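Local coordinates for protein Phikz039 (Pseudomonas phage phikz, PDB 3ZBQ) that is a phage-encoded member of the tubulin/FtsZ superfamily, known as PhuZ, seen here with GDP bound in its nucleotide pocket, at residues Pro93-Gly105 / Leu120-Ser134. Numbering follows the deposited sequence.
With GDP (guanosine-5'-diphosphate), chain B.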
ATOM      1  N   PRO A  93      -0.971   6.895  17.192  1.00 10.15           N
ATOM      2  CA  PRO A  93      -2.054   7.757  16.701  1.00 11.16           C
ATOM      3  C   PRO A  93      -1.746   8.379  15.340  1.00  9.43           C
ATOM      4  O   PRO A  93      -0.574   8.582  14.983  1.00  9.17           O
ATOM      5  CB  PRO A  93      -2.181   8.832  17.791  1.00 15.04           C
ATOM      6  CG  PRO A  93      -0.901   8.786  18.552  1.00 15.68           C
ATOM      7  CD  PRO A  93      -0.419   7.366  18.476  1.00 12.16           C
ATOM      8  N   ALA A  94      -2.804   8.640  14.579  1.00 10.83           N
ATOM      9  CA  ALA A  94      -2.695   9.239  13.249  1.00 12.22           C
ATOM     10  C   ALA A  94      -1.935  10.551  13.264  1.00 11.65           C
ATOM     11  O   ALA A  94      -2.038  11.330  14.216  1.00  9.50           O
ATOM     12  CB  ALA A  94      -4.084   9.470  12.656  1.00  9.16           C
ATOM     13  N   GLY A  95      -1.187  10.803  12.192  1.00  8.94           N
ATOM     14  CA  GLY A  95      -0.580  12.106  11.985  1.00 10.14           C
ATOM     15  C   GLY A  95      -1.487  13.013  11.168  1.00  9.33           C
ATOM     16  O   GLY A  95      -2.569  12.591  10.739  1.00  7.85           O
ATOM     17  N   ASP A  96      -1.061  14.256  10.943  1.00  8.98           N
ATOM     18  CA  ASP A  96      -1.792  15.147  10.043  1.00  8.22           C
ATOM     19  C   ASP A  96      -1.909  14.517   8.652  1.00  8.43           C
ATOM     20  O   ASP A  96      -2.910  14.702   7.961  1.00  5.35           O
ATOM     21  CB  ASP A  96      -1.110  16.521   9.946  1.00  9.43           C
ATOM     22  CG  ASP A  96      -1.260  17.348  11.216  1.00 11.72           C
ATOM     23  OD1 ASP A  96      -2.315  17.245  11.886  1.00 13.82           O
ATOM     24  OD2 ASP A  96      -0.322  18.113  11.532  1.00 12.78           O
ATOM     25  N   THR A  97      -0.885  13.751   8.271  1.00  8.25           N
ATOM     26  CA  THR A  97      -0.919  12.911   7.079  1.00  6.14           C
ATOM     27  C   THR A  97      -0.445  11.526   7.489  1.00  5.35           C
ATOM     28  O   THR A  97       0.237  11.379   8.504  1.00  4.75           O
ATOM     29  CB  THR A  97      -0.003  13.448   5.967  1.00  4.94           C
ATOM     30  OG1 THR A  97       1.317  13.658   6.492  1.00  5.72           O
ATOM     31  CG2 THR A  97      -0.551  14.766   5.419  1.00  6.64           C
ATOM     32  N   ASN A  98      -0.819  10.511   6.720  1.00  4.93           N
ATOM     33  CA  ASN A  98      -0.504   9.136   7.097  1.00  5.24           C
ATOM     34  C   ASN A  98      -0.134   8.320   5.881  1.00  4.76           C
ATOM     35  O   ASN A  98      -0.815   8.382   4.851  1.00  5.65           O
ATOM     36  CB  ASN A  98      -1.695   8.497   7.810  1.00  5.45           C
ATOM     37  CG  ASN A  98      -2.075   9.247   9.061  1.00  6.08           C
ATOM     38  OD1 ASN A  98      -1.526   8.978  10.132  1.00  4.86           O
ATOM     39  ND2 ASN A  98      -2.965  10.248   8.923  1.00  4.65           N
ATOM     40  N   ILE A  99       0.945   7.554   5.997  1.00  5.51           N
ATOM     41  CA  ILE A  99       1.404   6.738   4.894  1.00  3.33           C
ATOM     42  C   ILE A  99       1.458   5.310   5.407  1.00  4.13           C
ATOM     43  O   ILE A  99       2.027   5.056   6.456  1.00  3.33           O
ATOM     44  CB  ILE A  99       2.799   7.174   4.389  1.00  4.06           C
ATOM     45  CG1 ILE A  99       2.796   8.669   4.043  1.00  3.32           C
ATOM     46  CG2 ILE A  99       3.209   6.353   3.167  1.00  3.89           C
ATOM     47  CD1 ILE A  99       4.122   9.200   3.532  1.00  4.33           C
ATOM     48  N   VAL A 100       0.805   4.405   4.693  1.00  2.93           N
ATOM     49  CA  VAL A 100       0.765   2.995   5.077  1.00  3.76           C
ATOM     50  C   VAL A 100       1.417   2.150   3.978  1.00  3.87           C
ATOM     51  O   VAL A 100       1.041   2.252   2.803  1.00  3.15           O
ATOM     52  CB  VAL A 100      -0.698   2.533   5.308  1.00  3.91           C
ATOM     53  CG1 VAL A 100      -0.741   1.136   5.939  1.00  3.58           C
ATOM     54  CG2 VAL A 100      -1.438   3.515   6.200  1.00  4.11           C
ATOM     55  N   VAL A 101       2.359   1.281   4.363  1.00  6.56           N
ATOM     56  CA  VAL A 101       3.219   0.580   3.403  1.00  3.13           C
ATOM     57  C   VAL A 101       3.131  -0.923   3.586  1.00  3.92           C
ATOM     58  O   VAL A 101       3.318  -1.413   4.705  1.00  5.28           O
ATOM     59  CB  VAL A 101       4.698   0.997   3.574  1.00  3.05           C
ATOM     60  CG1 VAL A 101       5.561   0.421   2.472  1.00  3.45           C
ATOM     61  CG2 VAL A 101       4.813   2.530   3.597  1.00  4.08           C
ATOM     62  N   TYR A 102       2.851  -1.649   2.497  1.00  3.00           N
ATOM     63  CA  TYR A 102       2.636  -3.111   2.573  1.00  3.06           C
ATOM     64  C   TYR A 102       2.554  -3.766   1.199  1.00  4.47           C
ATOM     65  O   TYR A 102       2.268  -3.111   0.194  1.00  4.69           O
ATOM     66  CB  TYR A 102       1.336  -3.415   3.341  1.00  3.83           C
ATOM     67  CG  TYR A 102       0.135  -2.638   2.822  1.00  3.77           C
ATOM     68  CD1 TYR A 102      -0.095  -1.329   3.229  1.00  4.09           C
ATOM     69  CD2 TYR A 102      -0.770  -3.218   1.931  1.00  4.19           C
ATOM     70  CE1 TYR A 102      -1.178  -0.612   2.763  1.00  4.98           C
ATOM     71  CE2 TYR A 102      -1.869  -2.504   1.460  1.00  5.44           C
ATOM     72  CZ  TYR A 102      -2.064  -1.203   1.882  1.00  4.79           C
ATOM     73  OH  TYR A 102      -3.143  -0.461   1.427  1.00  5.22           O
ATOM     74  N   SER A 103       2.798  -5.075   1.151  1.00  3.36           N
ATOM     75  CA  SER A 103       2.637  -5.815  -0.088  1.00  4.00           C
ATOM     76  C   SER A 103       1.179  -6.224  -0.260  1.00  4.04           C
ATOM     77  O   SER A 103       0.437  -6.332   0.716  1.00  5.35           O
ATOM     78  CB  SER A 103       3.506  -7.068  -0.063  1.00  4.17           C
ATOM     79  OG  SER A 103       3.113  -7.910   1.004  1.00  6.24           O
ATOM     80  N   MET A 104       0.777  -6.476  -1.501  1.00  3.53           N
ATOM     81  CA  MET A 104      -0.561  -6.978  -1.783  1.00  3.15           C
ATOM     82  C   MET A 104      -0.627  -8.508  -1.833  1.00  3.75           C
ATOM     83  O   MET A 104      -1.699  -9.095  -1.658  1.00  4.02           O
ATOM     84  CB  MET A 104      -1.043  -6.414  -3.117  1.00  3.56           C
ATOM     85  CG  MET A 104      -1.210  -4.914  -3.087  1.00  2.81           C
ATOM     86  SD  MET A 104      -1.388  -4.199  -4.742  1.00  7.35           S
ATOM     87  CE  MET A 104      -2.971  -4.868  -5.240  1.00  2.82           C
ATOM     88  N   GLY A 105       0.501  -9.145  -2.096  1.00  4.16           N
ATOM     89  CA  GLY A 105       0.504 -10.588  -2.324  1.00  3.17           C
ATOM     90  C   GLY A 105       0.751 -11.430  -1.092  1.00  5.43           C
ATOM     91  O   GLY A 105       0.682 -12.665  -1.141  1.00  4.90           O
ATOM     92  N   LEU A 120      -8.450   4.576   9.922  1.00  5.88           N
ATOM     93  CA  LEU A 120      -8.005   5.972   9.902  1.00  9.06           C
ATOM     94  C   LEU A 120      -8.958   6.851   9.097  1.00  9.38           C
ATOM     95  O   LEU A 120      -9.274   7.974   9.497  1.00  7.80           O
ATOM     96  CB  LEU A 120      -6.591   6.082   9.328  1.00  8.18           C
ATOM     97  CG  LEU A 120      -5.426   5.471  10.101  1.00 12.52           C
ATOM     98  CD1 LEU A 120      -4.256   5.234   9.155  1.00 15.09           C
ATOM     99  CD2 LEU A 120      -4.992   6.359  11.237  1.00 14.80           C
ATOM    100  N   GLN A 121      -9.402   6.348   7.947  1.00  8.03           N
ATOM    101  CA  GLN A 121     -10.280   7.129   7.083  1.00  8.71           C
ATOM    102  C   GLN A 121     -11.656   7.334   7.704  1.00 11.19           C
ATOM    103  O   GLN A 121     -12.267   8.396   7.542  1.00  7.77           O
ATOM    104  CB  GLN A 121     -10.343   6.531   5.665  1.00  8.15           C
ATOM    105  CG  GLN A 121      -9.015   6.732   4.936  1.00  6.98           C
ATOM    106  CD  GLN A 121      -9.084   6.581   3.436  1.00  5.97           C
ATOM    107  OE1 GLN A 121      -8.223   7.109   2.725  1.00  6.88           O
ATOM    108  NE2 GLN A 121     -10.075   5.836   2.940  1.00  5.97           N
ATOM    109  N   GLN A 122     -12.124   6.344   8.456  1.00  8.49           N
ATOM    110  CA  GLN A 122     -13.372   6.511   9.200  1.00 11.23           C
ATOM    111  C   GLN A 122     -13.260   7.576  10.296  1.00 12.19           C
ATOM    112  O   GLN A 122     -14.270   8.137  10.715  1.00 16.87           O
ATOM    113  CB  GLN A 122     -13.840   5.174   9.782  1.00 10.34           C
ATOM    114  CG  GLN A 122     -14.306   4.187   8.718  1.00  9.69           C
ATOM    115  CD  GLN A 122     -14.576   2.814   9.291  1.00 17.35           C
ATOM    116  OE1 GLN A 122     -13.995   1.822   8.854  1.00 18.18           O
ATOM    117  NE2 GLN A 122     -15.456   2.750  10.282  1.00 22.78           N
ATOM    118  N   GLN A 123     -12.040   7.855  10.753  1.00 11.58           N
ATOM    119  CA  GLN A 123     -11.805   8.936  11.724  1.00 10.79           C
ATOM    120  C   GLN A 123     -11.620  10.297  11.050  1.00 12.94           C
ATOM    121  O   GLN A 123     -11.416  11.299  11.730  1.00 15.20           O
ATOM    122  CB  GLN A 123     -10.564   8.661  12.592  1.00 11.61           C
ATOM    123  CG  GLN A 123     -10.456   7.269  13.141  1.00 17.21           C
ATOM    124  CD  GLN A 123     -11.697   6.838  13.866  1.00 22.73           C
ATOM    125  OE1 GLN A 123     -12.283   7.612  14.624  1.00 31.69           O
ATOM    126  NE2 GLN A 123     -12.118   5.591  13.638  1.00 25.36           N
ATOM    127  N   GLY A 124     -11.662  10.327   9.719  1.00  9.64           N
ATOM    128  CA  GLY A 124     -11.470  11.561   8.968  1.00  8.88           C
ATOM    129  C   GLY A 124     -10.026  11.875   8.591  1.00 10.32           C
ATOM    130  O   GLY A 124      -9.735  12.971   8.115  1.00  8.34           O
ATOM    131  N   GLU A 125      -9.116  10.920   8.779  1.00  8.10           N
ATOM    132  CA  GLU A 125      -7.701  11.179   8.497  1.00  5.69           C
ATOM    133  C   GLU A 125      -7.376  11.139   7.005  1.00  6.10           C
ATOM    134  O   GLU A 125      -8.134  10.585   6.195  1.00  6.91           O
ATOM    135  CB  GLU A 125      -6.799  10.180   9.239  1.00  7.07           C
ATOM    136  CG  GLU A 125      -7.097  10.032  10.722  1.00  7.89           C
ATOM    137  CD  GLU A 125      -6.735  11.257  11.546  1.00 11.68           C
ATOM    138  OE1 GLU A 125      -6.009  12.144  11.050  1.00  8.77           O
ATOM    139  OE2 GLU A 125      -7.161  11.315  12.719  1.00 12.97           O
ATOM    140  N   VAL A 126      -6.236  11.732   6.667  1.00  5.78           N
ATOM    141  CA  VAL A 126      -5.699  11.762   5.315  1.00  4.37           C
ATOM    142  C   VAL A 126      -4.650  10.659   5.213  1.00  5.22           C
ATOM    143  O   VAL A 126      -3.678  10.617   5.989  1.00  3.96           O
ATOM    144  CB  VAL A 126      -5.021  13.106   5.041  1.00  6.13           C
ATOM    145  CG1 VAL A 126      -4.251  13.072   3.722  1.00  4.64           C
ATOM    146  CG2 VAL A 126      -6.067  14.220   5.040  1.00  5.29           C
ATOM    147  N   VAL A 127      -4.853   9.764   4.256  1.00  5.27           N
ATOM    148  CA  VAL A 127      -4.054   8.543   4.172  1.00  4.59           C
ATOM    149  C   VAL A 127      -3.634   8.260   2.733  1.00  4.98           C
ATOM    150  O   VAL A 127      -4.430   8.407   1.799  1.00  4.03           O
ATOM    151  CB  VAL A 127      -4.854   7.315   4.680  1.00  3.58           C
ATOM    152  CG1 VAL A 127      -3.946   6.056   4.756  1.00  5.53           C
ATOM    153  CG2 VAL A 127      -5.490   7.585   6.042  1.00  4.84           C
ATOM    154  N   VAL A 128      -2.384   7.839   2.558  1.00  4.55           N
ATOM    155  CA  VAL A 128      -1.921   7.320   1.273  1.00  3.34           C
ATOM    156  C   VAL A 128      -1.289   5.952   1.513  1.00  3.62           C
ATOM    157  O   VAL A 128      -0.601   5.759   2.511  1.00  4.99           O
ATOM    158  CB  VAL A 128      -0.875   8.259   0.637  1.00  5.69           C
ATOM    159  CG1 VAL A 128      -0.209   7.592  -0.558  1.00 10.53           C
ATOM    160  CG2 VAL A 128      -1.539   9.573   0.223  1.00  5.00           C
ATOM    161  N   SER A 129      -1.537   5.004   0.620  1.00  4.02           N
ATOM    162  CA  SER A 129      -0.894   3.694   0.708  1.00  4.72           C
ATOM    163  C   SER A 129       0.180   3.551  -0.351  1.00  5.48           C
ATOM    164  O   SER A 129      -0.023   3.934  -1.514  1.00  5.43           O
ATOM    165  CB  SER A 129      -1.911   2.562   0.533  1.00  5.08           C
ATOM    166  OG  SER A 129      -2.675   2.386   1.712  1.00  5.53           O
ATOM    167  N   VAL A 130       1.309   2.972   0.045  1.00  3.67           N
ATOM    168  CA  VAL A 130       2.348   2.598  -0.908  1.00  3.35           C
ATOM    169  C   VAL A 130       2.398   1.067  -0.909  1.00  3.51           C
ATOM    170  O   VAL A 130       2.672   0.446   0.120  1.00  3.05           O
ATOM    171  CB  VAL A 130       3.717   3.237  -0.552  1.00  3.20           C
ATOM    172  CG1 VAL A 130       4.762   2.849  -1.581  1.00  6.16           C
ATOM    173  CG2 VAL A 130       3.588   4.776  -0.505  1.00  3.16           C
ATOM    174  N   VAL A 131       2.050   0.467  -2.047  1.00  2.00           N
ATOM    175  CA  VAL A 131       1.782  -0.976  -2.104  1.00  3.67           C
ATOM    176  C   VAL A 131       2.527  -1.691  -3.227  1.00  4.94           C
ATOM    177  O   VAL A 131       2.960  -1.062  -4.196  1.00  3.61           O
ATOM    178  CB  VAL A 131       0.258  -1.253  -2.215  1.00  3.84           C
ATOM    179  CG1 VAL A 131      -0.500  -0.519  -1.094  1.00  4.17           C
ATOM    180  CG2 VAL A 131      -0.284  -0.803  -3.584  1.00  5.99           C
ATOM    181  N   ILE A 132       2.673  -3.014  -3.085  1.00  4.35           N
ATOM    182  CA  ILE A 132       3.423  -3.844  -4.035  1.00  7.87           C
ATOM    183  C   ILE A 132       2.584  -5.015  -4.546  1.00  5.49           C
ATOM    184  O   ILE A 132       2.154  -5.871  -3.763  1.00  7.57           O
ATOM    185  CB  ILE A 132       4.719  -4.415  -3.396  1.00  6.62           C
ATOM    186  CG1 ILE A 132       5.580  -3.285  -2.822  1.00  7.72           C
ATOM    187  CG2 ILE A 132       5.521  -5.235  -4.412  1.00  7.54           C
ATOM    188  CD1 ILE A 132       6.666  -3.753  -1.859  1.00  9.46           C
ATOM    189  N   GLY A 133       2.351  -5.059  -5.857  1.00  5.22           N
ATOM    190  CA  GLY A 133       1.615  -6.171  -6.444  1.00  4.93           C
ATOM    191  C   GLY A 133       2.549  -7.315  -6.806  1.00  6.30           C
ATOM    192  O   GLY A 133       3.680  -7.084  -7.241  1.00  5.54           O
ATOM    193  N   SER A 134       2.095  -8.552  -6.619  1.00  4.97           N
ATOM    194  CA  SER A 134       2.906  -9.710  -7.002  1.00  6.77           C
ATOM    195  C   SER A 134       2.023 -10.872  -7.428  1.00  5.01           C
ATOM    196  O   SER A 134       0.822 -10.903  -7.137  1.00  6.04           O
ATOM    197  CB  SER A 134       3.870 -10.125  -5.878  1.00  6.74           C
ATOM    198  OG  SER A 134       3.183 -10.614  -4.733  1.00  6.95           O
TER
HETATM  199  PB  GDP B 999       3.406 -10.430   4.682  1.00  5.43           P
HETATM  200  O1B GDP B 999       4.425 -10.401   5.792  1.00  3.97           O
HETATM  201  O2B GDP B 999       2.764  -9.068   4.516  1.00  4.08           O
HETATM  202  O3B GDP B 999       2.352 -11.484   4.916  1.00  6.22           O
HETATM  203  O3A GDP B 999       4.094 -10.802   3.277  1.00  4.77           O
HETATM  204  PA  GDP B 999       5.471 -10.202   2.705  1.00  5.97           P
HETATM  205  O1A GDP B 999       6.708 -10.489   3.523  1.00  7.91           O
HETATM  206  O2A GDP B 999       5.320  -8.717   2.445  1.00  4.93           O
HETATM  207  O5' GDP B 999       5.601 -10.973   1.315  1.00  8.74           O
HETATM  208  C5' GDP B 999       4.555 -10.948   0.352  1.00  6.18           C
HETATM  209  C4' GDP B 999       5.147 -10.622  -1.017  1.00  6.92           C
HETATM  210  O4' GDP B 999       5.616  -9.273  -1.021  1.00  6.27           O
HETATM  211  C3' GDP B 999       6.362 -11.455  -1.379  1.00  8.12           C
HETATM  212  O3' GDP B 999       5.954 -12.677  -2.016  1.00  9.02           O
HETATM  213  C2' GDP B 999       7.121 -10.547  -2.316  1.00  8.27           C
HETATM  214  O2' GDP B 999       6.555 -10.634  -3.625  1.00  6.67           O
HETATM  215  C1' GDP B 999       6.778  -9.154  -1.840  1.00  6.84           C
HETATM  216  N9  GDP B 999       7.840  -8.573  -0.989  1.00  8.52           N
HETATM  217  C8  GDP B 999       8.176  -8.909   0.271  1.00  9.03           C
HETATM  218  N7  GDP B 999       9.189  -8.132   0.725  1.00  9.76           N
HETATM  219  C5  GDP B 999       9.504  -7.260  -0.255  1.00 10.34           C
HETATM  220  C6  GDP B 999      10.476  -6.159  -0.451  1.00 11.69           C
HETATM  221  O6  GDP B 999      11.275  -5.826   0.460  1.00 12.38           O
HETATM  222  N1  GDP B 999      10.450  -5.519  -1.635  1.00 10.51           N
HETATM  223  C2  GDP B 999       9.598  -5.849  -2.628  1.00  9.47           C
HETATM  224  N2  GDP B 999       9.633  -5.175  -3.805  1.00  8.51           N
HETATM  225  N3  GDP B 999       8.689  -6.840  -2.515  1.00 10.14           N
HETATM  226  C4  GDP B 999       8.605  -7.560  -1.376  1.00 10.66           C
HETATM  227  O   HOH W   1      -5.179  13.260   8.877  1.00 12.54           O
HETATM  228  O   HOH W   2       3.075  -8.429  -3.029  1.00  6.08           O
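Y102 and S129 meet through their hydroxyls in the tightly packed C-terminal half of two parallel strands, 97-103 and 127-133. Y102 OH and S129 OG are hydrogen-bonded at 2.9 Å, at the ring edge, near its plane. V131 CG1 sits over one face of the Y102 ring, 3.7 Å from its centroid, a CH-pi contact. Y102 CG lies between its backbone N and carbonyl carbon (chi1 51°), which sets the ring alongside the V131 side chain. Past V131, the bent chain of M104 brings SD to 3.8 Å from V131 CG2. On the other face of the sheet, I99 CG2 and V130 CG2 pack side by side. Backbone hydrogen bonds join the strands from V128 N-N98 O at one end to M104 N-I132 O at the other; I132 N-Y102 O is weak.

At the N-terminal end, N98 ND2 donates to V126 O (3.0 Å, 162°), which lies in its amide plane, and also to G95 O, while OD1 accepts from G95 N, so the amide is held from both ends. Here packing gives way to a looser, partly exposed margin, where A94 CB rests 3.4 Å from E125 CD and a water links D96 O, E125 OE1 and V126 N. E125 also forms a salt bridge with K4.

At the C-terminal ends, S103 OG donates to GDP O2A (2.8 Å), I132 CD1 touches the guanine, and a second water joins G105 N, I132 O and S134 OG. Helix 109-122 completes this beta-alpha-beta unit, V117 packing on V100, V127 and S129; strands 7-12 and 163-168 flank the pair, and helix 202-209 packs against T97 and V126.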